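Local coordinates for protein NF-kappa-B inhibitor beta (Mus musculus, PDB 1OY3) that inhibits the transcription factor NF-kappa-B by binding it and trapping it in the cytoplasm, through a domain of stacked ankyrin repeats, at residues I167-E172 against A202-V207; T227-A232 against R242-H247. One frame throughout, in Å; residues are numbered along the deposited sequence.

The two contacts sample neighbouring levels of one ankyrin stack. Contact 1 joins two repeats, the fourth (I167-E172) and the fifth (A202-V207); contact 2 lies within the sixth, where T227-A232 and R242-H247 belong to its paired helices. They follow one another along the chain without interlocking, and their centres are about 15 Å apart. Contact 2, in the last annotated repeat, lies farther out, about 25 Å against about 14 Å from the chain centre to the contact centres. Helix 205-213 bridges them: A205 O packs at 3.2 Å from L243 CD2. No residue of either contact touches another protein chain of the assembly.

Contact 1: residues I167-E172 against A202-V207; sequences IHKDAE and AQAASV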
ATOM      1  N   ILE C 167      -2.153  -7.524  -6.915  1.00 24.16           N
ATOM      2  CA  ILE C 167      -0.982  -7.729  -6.062  1.00 20.78           C
ATOM      3  C   ILE C 167      -1.168  -9.022  -5.275  1.00 21.70           C
ATOM      4  O   ILE C 167      -0.224  -9.785  -5.077  1.00 18.69           O
ATOM      5  CB  ILE C 167      -0.781  -6.582  -5.038  1.00 23.89           C
ATOM      6  CG1 ILE C 167      -0.563  -5.249  -5.755  1.00 28.59           C
ATOM      7  CG2 ILE C 167       0.401  -6.903  -4.127  1.00 24.31           C
ATOM      8  CD1 ILE C 167       0.501  -5.281  -6.798  1.00 31.89           C
ATOM      9  N   HIS C 168      -2.396  -9.266  -4.830  1.00 18.06           N
ATOM     10  CA  HIS C 168      -2.687 -10.471  -4.074  1.00 19.22           C
ATOM     11  C   HIS C 168      -3.100 -11.650  -4.935  1.00 17.75           C
ATOM     12  O   HIS C 168      -3.669 -12.606  -4.424  1.00 21.64           O
ATOM     13  CB  HIS C 168      -3.779 -10.219  -3.028  1.00 24.10           C
ATOM     14  CG  HIS C 168      -3.358  -9.311  -1.914  1.00 18.28           C
ATOM     15  ND1 HIS C 168      -3.060  -7.978  -2.109  1.00 22.36           N
ATOM     16  CD2 HIS C 168      -3.196  -9.542  -0.588  1.00 19.17           C
ATOM     17  CE1 HIS C 168      -2.736  -7.428  -0.952  1.00 18.06           C
ATOM     18  NE2 HIS C 168      -2.809  -8.355  -0.014  1.00 21.93           N
ATOM     19  N   LYS C 169      -2.815 -11.588  -6.233  1.00 20.09           N
ATOM     20  CA  LYS C 169      -3.132 -12.686  -7.146  1.00 21.71           C
ATOM     21  C   LYS C 169      -4.523 -13.250  -6.868  1.00 22.76           C
ATOM     22  O   LYS C 169      -4.705 -14.462  -6.752  1.00 24.10           O
ATOM     23  CB  LYS C 169      -2.094 -13.805  -6.989  1.00 22.86           C
ATOM     24  CG  LYS C 169      -0.642 -13.324  -7.004  1.00 25.57           C
ATOM     25  CD  LYS C 169       0.338 -14.480  -6.769  1.00 32.58           C
ATOM     26  CE  LYS C 169       0.023 -15.221  -5.470  1.00 38.77           C
ATOM     27  NZ  LYS C 169       0.879 -16.428  -5.232  1.00 41.68           N
ATOM     28  N   ASP C 170      -5.505 -12.361  -6.768  1.00 20.46           N
ATOM     29  CA  ASP C 170      -6.873 -12.762  -6.485  1.00 20.31           C
ATOM     30  C   ASP C 170      -7.720 -12.666  -7.761  1.00 18.96           C
ATOM     31  O   ASP C 170      -8.328 -11.635  -8.051  1.00 15.42           O
ATOM     32  CB  ASP C 170      -7.420 -11.863  -5.382  1.00 24.70           C
ATOM     33  CG  ASP C 170      -8.759 -12.321  -4.868  1.00 28.11           C
ATOM     34  OD1 ASP C 170      -9.154 -11.864  -3.777  1.00 32.95           O
ATOM     35  OD2 ASP C 170      -9.416 -13.129  -5.556  1.00 30.95           O
ATOM     36  N   ALA C 171      -7.745 -13.759  -8.519  1.00 15.62           N
ATOM     37  CA  ALA C 171      -8.470 -13.830  -9.776  1.00 16.91           C
ATOM     38  C   ALA C 171      -9.959 -13.574  -9.593  1.00 16.16           C
ATOM     39  O   ALA C 171     -10.572 -12.838 -10.364  1.00 14.39           O
ATOM     40  CB  ALA C 171      -8.246 -15.194 -10.417  1.00 16.64           C
ATOM     41  N   GLU C 172     -10.537 -14.197  -8.575  1.00 17.08           N
ATOM     42  CA  GLU C 172     -11.945 -14.021  -8.291  1.00 14.88           C
ATOM     43  C   GLU C 172     -12.256 -12.541  -8.028  1.00 15.14           C
ATOM     44  O   GLU C 172     -13.248 -12.000  -8.540  1.00 13.56           O
ATOM     45  CB  GLU C 172     -12.345 -14.860  -7.081  1.00 23.63           C
ATOM     46  CG  GLU C 172     -13.573 -15.707  -7.325  1.00 33.05           C
ATOM     47  CD  GLU C 172     -14.615 -14.980  -8.155  1.00 41.12           C
ATOM     48  OE1 GLU C 172     -15.104 -13.919  -7.712  1.00 47.96           O
ATOM     49  OE2 GLU C 172     -14.940 -15.470  -9.257  1.00 42.42           O
ATOM     50  N   ALA C 202       3.610 -10.392 -10.030  1.00 26.39           N
ATOM     51  CA  ALA C 202       2.980 -11.392  -9.167  1.00 24.27           C
ATOM     52  C   ALA C 202       3.072 -12.802  -9.744  1.00 25.65           C
ATOM     53  O   ALA C 202       2.708 -13.772  -9.075  1.00 26.68           O
ATOM     54  CB  ALA C 202       1.518 -11.031  -8.950  1.00 19.85           C
ATOM     55  N   GLN C 203       3.551 -12.901 -10.984  1.00 25.53           N
ATOM     56  CA  GLN C 203       3.675 -14.175 -11.690  1.00 28.44           C
ATOM     57  C   GLN C 203       2.325 -14.906 -11.661  1.00 28.62           C
ATOM     58  O   GLN C 203       2.268 -16.134 -11.652  1.00 29.60           O
ATOM     59  CB  GLN C 203       4.772 -15.045 -11.050  1.00 30.51           C
ATOM     60  CG  GLN C 203       6.170 -14.414 -11.047  1.00 33.60           C
ATOM     61  CD  GLN C 203       6.775 -14.287 -12.438  1.00 39.04           C
ATOM     62  OE1 GLN C 203       7.234 -15.269 -13.026  1.00 39.83           O
ATOM     63  NE2 GLN C 203       6.773 -13.072 -12.971  1.00 43.91           N
ATOM     64  N   ALA C 204       1.239 -14.137 -11.631  1.00 29.03           N
ATOM     65  CA  ALA C 204      -0.097 -14.718 -11.614  1.00 30.76           C
ATOM     66  C   ALA C 204      -0.621 -14.727 -13.048  1.00 31.22           C
ATOM     67  O   ALA C 204      -1.275 -13.782 -13.496  1.00 33.33           O
ATOM     68  CB  ALA C 204      -1.016 -13.904 -10.705  1.00 25.56           C
ATOM     69  N   ALA C 205      -0.320 -15.808 -13.758  1.00 29.34           N
ATOM     70  CA  ALA C 205      -0.716 -15.969 -15.154  1.00 31.04           C
ATOM     71  C   ALA C 205      -2.216 -15.886 -15.409  1.00 29.42           C
ATOM     72  O   ALA C 205      -2.646 -15.253 -16.378  1.00 27.33           O
ATOM     73  CB  ALA C 205      -0.171 -17.292 -15.696  1.00 29.55           C
ATOM     74  N   SER C 206      -3.009 -16.529 -14.556  1.00 26.98           N
ATOM     75  CA  SER C 206      -4.461 -16.530 -14.724  1.00 30.30           C
ATOM     76  C   SER C 206      -5.031 -15.117 -14.573  1.00 26.00           C
ATOM     77  O   SER C 206      -5.995 -14.746 -15.243  1.00 29.88           O
ATOM     78  CB  SER C 206      -5.115 -17.467 -13.708  1.00 27.68           C
ATOM     79  OG  SER C 206      -5.191 -16.857 -12.432  1.00 43.22           O
ATOM     80  N   VAL C 207      -4.426 -14.332 -13.687  1.00 29.25           N
ATOM     81  CA  VAL C 207      -4.849 -12.957 -13.467  1.00 23.98           C
ATOM     82  C   VAL C 207      -4.406 -12.151 -14.683  1.00 21.26           C
ATOM     83  O   VAL C 207      -5.143 -11.298 -15.185  1.00 19.86           O
ATOM     84  CB  VAL C 207      -4.210 -12.380 -12.169  1.00 22.60           C
ATOM     85  CG1 VAL C 207      -4.420 -10.865 -12.091  1.00 19.85           C
ATOM     86  CG2 VAL C 207      -4.831 -13.053 -10.958  1.00 22.44           C
TER
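The aliphatic part of K169 lies against the methyl groups of A202 and A204. Its CG meets A202 CB at 3.7 Å and A204 CB at 3.8 Å, while the next carbon, CD, approaches the carbonyl oxygen A202 O to 3.4 Å. A chi1 of -48° turns CG beside the backbone N and anti to the carbonyl carbon, bringing it to the two alanines. Both of these direct their CB toward the other segment. The contact is van der Waals packing of the lysine's CB, CG and CD, and no hydrogen bond crosses between the segments.

Further along, A171 takes over from K169. Its CB faces two neighbours of different character, S206 OG at 4.0 Å and V207 CG2 at 4.1 Å. The same valine methyl also reaches the backbone, lying 3.9 Å from A171 N; it is the branch anti to the carbonyl carbon of V207 that does this. V207 is buried and is backed by A199 of helix 195-201.

Backbone geometry explains how these side chains come together. K169 has a positive phi of 43° and is the C' residue of a Schellman motif that ends helix 161-167, with D170 N bonded to A165 O and K169 N to V166 O. D170 then serves as N-cap of helix 171-180, its OD2 accepting from M173 N. Across the contact, Q203 repeats the Schellman ending and A204 occupies the N-cap position of helix 205-213. K169 CA lies 5.8 Å from A204 CA, so the two turns run side by side. Such matched turns between the two helices of successive repeats, packed here through alanine methyls, a valine branch and the aliphatic part of a lysine, are characteristic of the ankyrin-repeat stack, in this case between repeats 4 and 5.

Contact 2: residues T227-A232 against R242-H247; sequences TPLGSA and RLLRAH
P228 O accepts the backbone bond from A232 N at 2.7 Å and at the same time has a methyl, L244 CD1, 3.6 Å away. That methyl sits against a single helical turn: besides the carbonyl oxygen it touches the backbone at L229 CA, and it meets A232 CB at 3.8 Å. The other branch, L244 CD2, packs on the proline ring through P228 CB at 3.9 Å, so both methyl branches of L244 are in contact with the first helix.

T227 precedes this turn as N-cap, its OG1 accepting from G230 N at 3.1 Å with an N-H...O angle of 163°. T227-P228-L229 matches the first three residues of the Thr-Pro-Leu-His consensus of ankyrin repeats, with G230 in the fourth place, and the antiparallel partner helix completes the sixth repeat; the short axes approach to 9.6 Å at 152°. P228 and A232 also meet helix 195-201, which covers this helix from the preceding repeat.

L229 and L244 lie alongside, pointing in opposite senses. With CG roughly anti to the backbone N (chi1 -152°), L229 brings that atom to 4.1 Å from L244 CB. R245 runs roughly perpendicular to L229, whose CD2 comes to 3.4 Å from R245 NH1, oblique to the guanidinium. R245, bent at chi2 and chi3, has a long, weak ion pair from NH2 to E251 OE1.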
ATOM      1  N   THR C 227       7.597  -2.518 -20.675  1.00 29.92           N
ATOM      2  CA  THR C 227       6.234  -3.008 -20.862  1.00 28.52           C
ATOM      3  C   THR C 227       6.020  -4.297 -20.076  1.00 24.60           C
ATOM      4  O   THR C 227       6.959  -4.861 -19.508  1.00 26.32           O
ATOM      5  CB  THR C 227       5.966  -3.336 -22.333  1.00 27.38           C
ATOM      6  OG1 THR C 227       6.864  -4.375 -22.744  1.00 28.04           O
ATOM      7  CG2 THR C 227       6.182  -2.120 -23.203  1.00 26.65           C
ATOM      8  N   PRO C 228       4.773  -4.789 -20.040  1.00 23.73           N
ATOM      9  CA  PRO C 228       4.507  -6.027 -19.307  1.00 26.23           C
ATOM     10  C   PRO C 228       5.296  -7.202 -19.881  1.00 26.70           C
ATOM     11  O   PRO C 228       5.813  -8.039 -19.134  1.00 23.04           O
ATOM     12  CB  PRO C 228       3.001  -6.201 -19.467  1.00 24.14           C
ATOM     13  CG  PRO C 228       2.517  -4.780 -19.497  1.00 24.24           C
ATOM     14  CD  PRO C 228       3.510  -4.128 -20.425  1.00 24.71           C
ATOM     15  N   LEU C 229       5.392  -7.257 -21.212  1.00 29.11           N
ATOM     16  CA  LEU C 229       6.125  -8.336 -21.872  1.00 32.26           C
ATOM     17  C   LEU C 229       7.599  -8.209 -21.525  1.00 29.66           C
ATOM     18  O   LEU C 229       8.233  -9.177 -21.103  1.00 31.54           O
ATOM     19  CB  LEU C 229       5.962  -8.260 -23.394  1.00 33.77           C
ATOM     20  CG  LEU C 229       6.070  -9.583 -24.172  1.00 38.91           C
ATOM     21  CD1 LEU C 229       6.142  -9.272 -25.659  1.00 37.07           C
ATOM     22  CD2 LEU C 229       7.287 -10.387 -23.742  1.00 39.96           C
ATOM     23  N   GLY C 230       8.134  -7.006 -21.718  1.00 31.15           N
ATOM     24  CA  GLY C 230       9.531  -6.750 -21.414  1.00 30.96           C
ATOM     25  C   GLY C 230       9.822  -7.136 -19.980  1.00 29.82           C
ATOM     26  O   GLY C 230      10.902  -7.631 -19.660  1.00 29.00           O
ATOM     27  N   SER C 231       8.841  -6.915 -19.112  1.00 30.27           N
ATOM     28  CA  SER C 231       8.999  -7.253 -17.712  1.00 30.30           C
ATOM     29  C   SER C 231       8.930  -8.761 -17.547  1.00 28.29           C
ATOM     30  O   SER C 231       9.729  -9.347 -16.819  1.00 29.28           O
ATOM     31  CB  SER C 231       7.902  -6.585 -16.875  1.00 33.90           C
ATOM     32  OG  SER C 231       8.057  -6.901 -15.503  1.00 42.58           O
ATOM     33  N   ALA C 232       7.975  -9.387 -18.233  1.00 26.59           N
ATOM     34  CA  ALA C 232       7.800 -10.835 -18.152  1.00 28.64           C
ATOM     35  C   ALA C 232       9.027 -11.612 -18.627  1.00 31.34           C
ATOM     36  O   ALA C 232       9.300 -12.713 -18.136  1.00 27.78           O
ATOM     37  CB  ALA C 232       6.570 -11.260 -18.951  1.00 21.86           C
ATOM     38  N   ARG C 242       4.252 -15.993 -22.852  1.00 41.69           N
ATOM     39  CA  ARG C 242       3.420 -16.644 -23.860  1.00 42.83           C
ATOM     40  C   ARG C 242       2.084 -15.920 -23.986  1.00 41.86           C
ATOM     41  O   ARG C 242       1.684 -15.526 -25.084  1.00 42.53           O
ATOM     42  CB  ARG C 242       3.176 -18.105 -23.479  1.00 46.52           C
ATOM     43  CG  ARG C 242       4.447 -18.932 -23.294  1.00 53.26           C
ATOM     44  CD  ARG C 242       4.125 -20.336 -22.779  1.00 54.57           C
ATOM     45  NE  ARG C 242       5.327 -21.117 -22.497  1.00 55.74           N
ATOM     46  CZ  ARG C 242       5.329 -22.279 -21.849  1.00 57.84           C
ATOM     47  NH1 ARG C 242       4.193 -22.805 -21.411  1.00 56.75           N
ATOM     48  NH2 ARG C 242       6.471 -22.917 -21.631  1.00 60.88           N
ATOM     49  N   LEU C 243       1.402 -15.742 -22.855  1.00 41.91           N
ATOM     50  CA  LEU C 243       0.107 -15.058 -22.818  1.00 39.04           C
ATOM     51  C   LEU C 243       0.171 -13.708 -23.507  1.00 40.54           C
ATOM     52  O   LEU C 243      -0.555 -13.458 -24.471  1.00 39.30           O
ATOM     53  CB  LEU C 243      -0.351 -14.857 -21.370  1.00 41.11           C
ATOM     54  CG  LEU C 243      -1.048 -16.021 -20.661  1.00 38.39           C
ATOM     55  CD1 LEU C 243      -0.234 -17.290 -20.809  1.00 43.02           C
ATOM     56  CD2 LEU C 243      -1.245 -15.667 -19.188  1.00 37.66           C
ATOM     57  N   LEU C 244       1.038 -12.837 -22.996  1.00 39.94           N
ATOM     58  CA  LEU C 244       1.207 -11.500 -23.558  1.00 38.72           C
ATOM     59  C   LEU C 244       1.433 -11.595 -25.059  1.00 40.01           C
ATOM     60  O   LEU C 244       0.840 -10.837 -25.833  1.00 37.90           O
ATOM     61  CB  LEU C 244       2.383 -10.785 -22.879  1.00 33.44           C
ATOM     62  CG  LEU C 244       2.080 -10.311 -21.454  1.00 29.62           C
ATOM     63  CD1 LEU C 244       3.364 -10.138 -20.654  1.00 26.79           C
ATOM     64  CD2 LEU C 244       1.296  -9.006 -21.526  1.00 27.69           C
ATOM     65  N   ARG C 245       2.281 -12.535 -25.467  1.00 42.12           N
ATOM     66  CA  ARG C 245       2.567 -12.741 -26.881  1.00 43.96           C
ATOM     67  C   ARG C 245       1.244 -13.042 -27.581  1.00 43.07           C
ATOM     68  O   ARG C 245       0.818 -12.314 -28.479  1.00 43.70           O
ATOM     69  CB  ARG C 245       3.502 -13.937 -27.073  1.00 47.49           C
ATOM     70  CG  ARG C 245       4.877 -13.832 -26.427  1.00 48.63           C
ATOM     71  CD  ARG C 245       5.808 -12.910 -27.189  1.00 54.84           C
ATOM     72  NE  ARG C 245       7.178 -13.424 -27.203  1.00 58.12           N
ATOM     73  CZ  ARG C 245       7.883 -13.723 -26.117  1.00 59.20           C
ATOM     74  NH1 ARG C 245       7.353 -13.560 -24.912  1.00 63.75           N
ATOM     75  NH2 ARG C 245       9.118 -14.191 -26.231  1.00 59.31           N
ATOM     76  N   ALA C 246       0.597 -14.118 -27.141  1.00 40.69           N
ATOM     77  CA  ALA C 246      -0.674 -14.562 -27.706  1.00 38.72           C
ATOM     78  C   ALA C 246      -1.739 -13.473 -27.781  1.00 39.27           C
ATOM     79  O   ALA C 246      -2.650 -13.552 -28.603  1.00 39.97           O
ATOM     80  CB  ALA C 246      -1.202 -15.753 -26.915  1.00 36.61           C
ATOM     81  N   HIS C 247      -1.632 -12.457 -26.930  1.00 41.37           N
ATOM     82  CA  HIS C 247      -2.611 -11.376 -26.944  1.00 41.35           C
ATOM     83  C   HIS C 247      -2.157 -10.104 -27.645  1.00 43.54           C
ATOM     84  O   HIS C 247      -2.664  -9.017 -27.363  1.00 45.27           O
ATOM     85  CB  HIS C 247      -3.082 -11.049 -25.527  1.00 40.05           C
ATOM     86  CG  HIS C 247      -4.204 -11.921 -25.057  1.00 39.36           C
ATOM     87  ND1 HIS C 247      -4.000 -13.173 -24.514  1.00 39.36           N
ATOM     88  CD2 HIS C 247      -5.548 -11.749 -25.109  1.00 35.38           C
ATOM     89  CE1 HIS C 247      -5.168 -13.734 -24.253  1.00 37.97           C
ATOM     90  NE2 HIS C 247      -6.123 -12.891 -24.606  1.00 36.58           N
TER